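Local structure of Ifi204 (Mus musculus domesticus, 5YZW) at residues D5-V18 / K56-G70. The protein probably acts as an interferon-inducible sensor of DNA in innate immunity, recognising DNA through its HIN domain. Sequence-based numbering, arbitrary orientation. Where two conformers were deposited one is given.
Sequences DHHHGPKQVMVLKV and KFIPRNIIAISDYFG
From strand 68-70, Tyr68 lays one ring face against His7 CB, its hydroxyl meeting Lys11 NZ. With CG set between backbone N and carbonyl carbon (chi1 58°), the ring leaves CB toward Lys11. CD1 touches His7 CB and CD2 lies near His7 O. CE1 and CZ run beneath His7 CB, a CH-pi contact, 3.5 Å from CZ. CE2 comes to 3.9 Å from the CA of Gly9, and at the tip OH takes a weak hydrogen bond from Lys11 NZ at 3.2 Å; Lys11 also makes a cation-pi contact with Phe44. The neighbouring His6 uses the other side of the sheet. In the conformer described, its NE2 gives a hydrogen bond in the ring plane to the anti lone pair of Asp67 OD1 (3.2 Å), and its CD2 lies over one face of Phe69. Asp67 and Tyr68 both face His7, a G1 beta bulge; His7 pairs with Tyr68, while Asp67 N donates to His8 O. Between His7 and Lys11, where a cis peptide precedes Pro10, the antiparallel register slips by one residue. Beyond it, Lys11 with Ile65 and Val13 with Ile63 are hydrogen-bonded pairs. Val13 CG2 packs 3.6 Å from Ile63 CG1, while Val15 CG2 touches Ile63 CD1 at 3.7 Å. The type II turn Ile58-Asn61 meets Val15, whose O accepts from Arg60 N at 2.8 Å; beyond it Val18 packs on Phe57 and Pro59. Strand 11-18 also pairs with strand 30-38 and strand 62-65 with strand 83-84, a curled sheet typical of the OB-fold barrels of HIN domains.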
# COMPACT_ATOMS: atom_id res chain seq x y z
N ASP A 5 -3.32 0.57 20.07
CA ASP A 5 -4.14 -0.51 19.50
C ASP A 5 -3.23 -1.71 19.26
O ASP A 5 -3.00 -2.16 18.14
CB ASP A 5 -4.83 -0.05 18.22
CG ASP A 5 -5.86 -1.08 17.70
OD1 ASP A 5 -6.59 -1.68 18.53
OD2 ASP A 5 -5.95 -1.29 16.47
N HIS A 6 -2.71 -2.24 20.36
CA HIS A 6 -1.77 -3.34 20.30
C HIS A 6 -2.51 -4.68 20.35
O HIS A 6 -3.53 -4.81 21.03
CB HIS A 6 -0.76 -3.25 21.45
CG HIS A 6 0.02 -4.50 21.67
ND1 HIS A 6 -0.23 -5.35 22.73
CD2 HIS A 6 1.04 -5.05 20.97
CE1 HIS A 6 0.61 -6.37 22.67
NE2 HIS A 6 1.38 -6.22 21.61
N HIS A 7 -1.99 -5.66 19.62
CA HIS A 7 -2.61 -6.98 19.56
C HIS A 7 -1.54 -8.04 19.78
O HIS A 7 -0.48 -8.00 19.15
CB HIS A 7 -3.33 -7.22 18.23
CG HIS A 7 -4.46 -6.28 18.01
ND1 HIS A 7 -5.75 -6.55 18.43
CD2 HIS A 7 -4.51 -5.06 17.42
CE1 HIS A 7 -6.54 -5.54 18.10
NE2 HIS A 7 -5.81 -4.62 17.50
N HIS A 8 -1.83 -8.98 20.68
CA HIS A 8 -0.89 -10.06 20.96
C HIS A 8 -0.70 -10.97 19.76
O HIS A 8 0.40 -11.45 19.52
CB HIS A 8 -1.38 -10.88 22.16
CG HIS A 8 -1.33 -10.13 23.46
ND1 HIS A 8 -0.16 -9.62 23.98
CD2 HIS A 8 -2.31 -9.80 24.32
CE1 HIS A 8 -0.42 -9.01 25.12
NE2 HIS A 8 -1.72 -9.09 25.35
N GLY A 9 -1.77 -11.26 19.02
CA GLY A 9 -1.68 -12.29 18.01
C GLY A 9 -1.60 -13.64 18.69
O GLY A 9 -1.92 -13.75 19.89
N PRO A 10 -1.19 -14.70 17.95
CA PRO A 10 -0.78 -14.60 16.54
C PRO A 10 -1.93 -14.61 15.51
O PRO A 10 -2.94 -15.29 15.73
CB PRO A 10 0.10 -15.83 16.35
CG PRO A 10 -0.53 -16.89 17.32
CD PRO A 10 -1.13 -16.09 18.47
N LYS A 11 -1.78 -13.84 14.43
CA LYS A 11 -2.66 -13.92 13.27
C LYS A 11 -1.96 -14.73 12.19
O LYS A 11 -0.82 -14.43 11.82
CB LYS A 11 -3.03 -12.54 12.70
CG LYS A 11 -4.18 -12.58 11.65
CD LYS A 11 -4.43 -11.19 10.93
CE LYS A 11 -4.76 -10.11 11.93
NZ LYS A 11 -5.96 -10.47 12.74
N GLN A 12 -2.65 -15.74 11.67
CA GLN A 12 -2.08 -16.67 10.70
C GLN A 12 -2.57 -16.28 9.32
O GLN A 12 -3.78 -16.32 9.05
CB GLN A 12 -2.49 -18.12 10.99
CG GLN A 12 -1.55 -18.88 11.89
CD GLN A 12 -1.93 -20.34 12.02
OE1 GLN A 12 -2.66 -20.88 11.18
NE2 GLN A 12 -1.41 -21.00 13.06
N VAL A 13 -1.65 -15.90 8.43
CA VAL A 13 -2.02 -15.32 7.14
C VAL A 13 -1.18 -15.90 6.01
O VAL A 13 -0.07 -16.39 6.20
CB VAL A 13 -1.92 -13.77 7.12
CG1 VAL A 13 -2.79 -13.17 8.20
CG2 VAL A 13 -0.47 -13.31 7.32
N MET A 14 -1.74 -15.81 4.80
CA MET A 14 -0.97 -16.01 3.59
C MET A 14 -0.59 -14.65 3.00
O MET A 14 -1.43 -13.76 2.89
CB MET A 14 -1.76 -16.81 2.56
CG MET A 14 -0.85 -17.26 1.42
SD MET A 14 -1.67 -18.12 0.08
CE MET A 14 -1.58 -19.83 0.65
N VAL A 15 0.69 -14.51 2.65
CA VAL A 15 1.19 -13.33 1.95
C VAL A 15 0.68 -13.33 0.52
O VAL A 15 0.90 -14.29 -0.23
CB VAL A 15 2.72 -13.30 1.97
CG1 VAL A 15 3.24 -12.05 1.26
CG2 VAL A 15 3.23 -13.38 3.41
N LEU A 16 -0.00 -12.26 0.11
CA LEU A 16 -0.52 -12.13 -1.25
C LEU A 16 0.39 -11.33 -2.16
O LEU A 16 0.68 -11.76 -3.28
CB LEU A 16 -1.92 -11.50 -1.22
CG LEU A 16 -2.96 -12.27 -0.41
CD1 LEU A 16 -4.35 -11.74 -0.68
CD2 LEU A 16 -2.92 -13.76 -0.68
N LYS A 17 0.86 -10.17 -1.71
CA LYS A 17 1.65 -9.26 -2.53
C LYS A 17 2.51 -8.41 -1.60
O LYS A 17 2.15 -8.18 -0.44
CB LYS A 17 0.75 -8.41 -3.44
CG LYS A 17 0.18 -7.10 -2.86
CD LYS A 17 1.01 -5.83 -3.16
CE LYS A 17 0.59 -4.67 -2.24
NZ LYS A 17 1.33 -3.45 -2.58
N VAL A 18 3.67 -8.00 -2.11
CA VAL A 18 4.63 -7.24 -1.32
C VAL A 18 5.29 -6.23 -2.25
O VAL A 18 5.41 -6.46 -3.46
CB VAL A 18 5.66 -8.19 -0.67
CG1 VAL A 18 6.56 -8.82 -1.73
CG2 VAL A 18 6.53 -7.47 0.38
N LYS A 56 10.64 -13.17 4.68
CA LYS A 56 9.44 -13.92 5.04
C LYS A 56 8.18 -13.45 4.33
O LYS A 56 7.22 -14.23 4.22
CB LYS A 56 9.23 -13.88 6.55
CG LYS A 56 10.26 -14.76 7.28
CD LYS A 56 10.20 -14.58 8.78
CE LYS A 56 11.42 -15.21 9.44
NZ LYS A 56 11.29 -15.16 10.93
N PHE A 57 8.16 -12.22 3.83
CA PHE A 57 6.98 -11.76 3.09
C PHE A 57 7.19 -12.05 1.60
O PHE A 57 7.35 -11.16 0.76
CB PHE A 57 6.72 -10.29 3.38
CG PHE A 57 6.08 -10.06 4.71
CD1 PHE A 57 6.84 -10.09 5.88
CD2 PHE A 57 4.71 -9.84 4.81
CE1 PHE A 57 6.23 -9.88 7.12
CE2 PHE A 57 4.09 -9.62 6.03
CZ PHE A 57 4.86 -9.64 7.20
N ILE A 58 7.21 -13.34 1.31
CA ILE A 58 7.26 -13.87 -0.05
C ILE A 58 5.84 -14.28 -0.44
O ILE A 58 5.21 -15.01 0.32
CB ILE A 58 8.21 -15.07 -0.15
CG1 ILE A 58 9.60 -14.68 0.34
CG2 ILE A 58 8.25 -15.61 -1.57
CD1 ILE A 58 10.19 -13.52 -0.43
N PRO A 59 5.32 -13.82 -1.58
CA PRO A 59 3.98 -14.25 -1.99
C PRO A 59 3.81 -15.76 -1.91
O PRO A 59 4.66 -16.52 -2.37
CB PRO A 59 3.89 -13.74 -3.43
CG PRO A 59 4.72 -12.43 -3.39
CD PRO A 59 5.89 -12.80 -2.49
N ARG A 60 2.71 -16.19 -1.28
CA ARG A 60 2.27 -17.57 -1.04
C ARG A 60 2.87 -18.18 0.23
O ARG A 60 2.45 -19.26 0.62
CB ARG A 60 2.52 -18.51 -2.22
CG ARG A 60 2.02 -17.95 -3.55
CD ARG A 60 2.16 -18.93 -4.70
NE ARG A 60 1.06 -19.89 -4.77
CZ ARG A 60 -0.25 -19.63 -4.66
NH1 ARG A 60 -0.71 -18.39 -4.50
NH2 ARG A 60 -1.11 -20.63 -4.74
N ASN A 61 3.82 -17.52 0.89
CA ASN A 61 4.30 -17.99 2.18
C ASN A 61 3.20 -17.83 3.23
O ASN A 61 2.43 -16.87 3.20
CB ASN A 61 5.55 -17.20 2.60
CG ASN A 61 6.40 -17.92 3.63
OD1 ASN A 61 6.21 -19.11 3.93
ND2 ASN A 61 7.38 -17.18 4.17
N ILE A 62 3.10 -18.78 4.15
CA ILE A 62 2.14 -18.69 5.24
C ILE A 62 2.91 -18.37 6.51
O ILE A 62 3.97 -18.96 6.77
CB ILE A 62 1.31 -19.98 5.36
CG1 ILE A 62 0.55 -20.19 4.05
CG2 ILE A 62 0.28 -19.85 6.45
CD1 ILE A 62 -0.01 -21.59 3.91
N ILE A 63 2.43 -17.37 7.27
CA ILE A 63 3.21 -16.78 8.35
C ILE A 63 2.28 -16.48 9.52
O ILE A 63 1.05 -16.44 9.38
CB ILE A 63 3.96 -15.48 7.90
CG1 ILE A 63 2.97 -14.39 7.49
CG2 ILE A 63 4.95 -15.76 6.76
CD1 ILE A 63 3.64 -13.04 7.04
N ALA A 64 2.87 -16.29 10.70
CA ALA A 64 2.13 -15.99 11.93
C ALA A 64 2.62 -14.65 12.45
O ALA A 64 3.83 -14.47 12.65
CB ALA A 64 2.30 -17.12 12.97
N ILE A 65 1.72 -13.69 12.64
CA ILE A 65 2.10 -12.33 13.02
C ILE A 65 1.64 -12.07 14.45
O ILE A 65 0.45 -12.16 14.75
CB ILE A 65 1.49 -11.28 12.07
CG1 ILE A 65 1.92 -11.52 10.61
CG2 ILE A 65 1.90 -9.88 12.52
CD1 ILE A 65 1.26 -10.54 9.60
N SER A 66 2.58 -11.69 15.32
CA SER A 66 2.26 -11.35 16.70
C SER A 66 2.74 -9.95 17.05
O SER A 66 3.49 -9.32 16.30
CB SER A 66 2.87 -12.37 17.68
OG SER A 66 2.62 -13.69 17.24
N ASP A 67 2.34 -9.51 18.25
CA ASP A 67 2.63 -8.18 18.77
C ASP A 67 2.62 -7.12 17.67
O ASP A 67 3.65 -6.49 17.42
CB ASP A 67 3.97 -8.18 19.50
CG ASP A 67 3.97 -9.09 20.72
OD1 ASP A 67 3.25 -8.79 21.70
OD2 ASP A 67 4.68 -10.12 20.69
N TYR A 68 1.48 -6.94 17.02
CA TYR A 68 1.35 -6.01 15.91
C TYR A 68 0.40 -4.90 16.33
O TYR A 68 -0.33 -5.02 17.32
CB TYR A 68 0.84 -6.73 14.65
CG TYR A 68 -0.50 -7.44 14.80
CD1 TYR A 68 -1.69 -6.77 14.54
CD2 TYR A 68 -0.57 -8.78 15.18
CE1 TYR A 68 -2.92 -7.40 14.66
CE2 TYR A 68 -1.82 -9.43 15.30
CZ TYR A 68 -2.97 -8.73 15.04
OH TYR A 68 -4.20 -9.33 15.15
N PHE A 69 0.43 -3.81 15.59
CA PHE A 69 -0.31 -2.62 15.95
C PHE A 69 -1.24 -2.24 14.81
O PHE A 69 -0.85 -2.32 13.63
CB PHE A 69 0.62 -1.46 16.25
CG PHE A 69 1.42 -1.64 17.50
CD1 PHE A 69 2.57 -2.40 17.49
CD2 PHE A 69 1.01 -1.04 18.68
CE1 PHE A 69 3.31 -2.56 18.65
CE2 PHE A 69 1.73 -1.19 19.84
CZ PHE A 69 2.89 -1.96 19.83
N GLY A 70 -2.45 -1.84 15.16
CA GLY A 70 -3.40 -1.31 14.20
C GLY A 70 -3.35 0.20 14.23
O GLY A 70 -3.53 0.82 15.28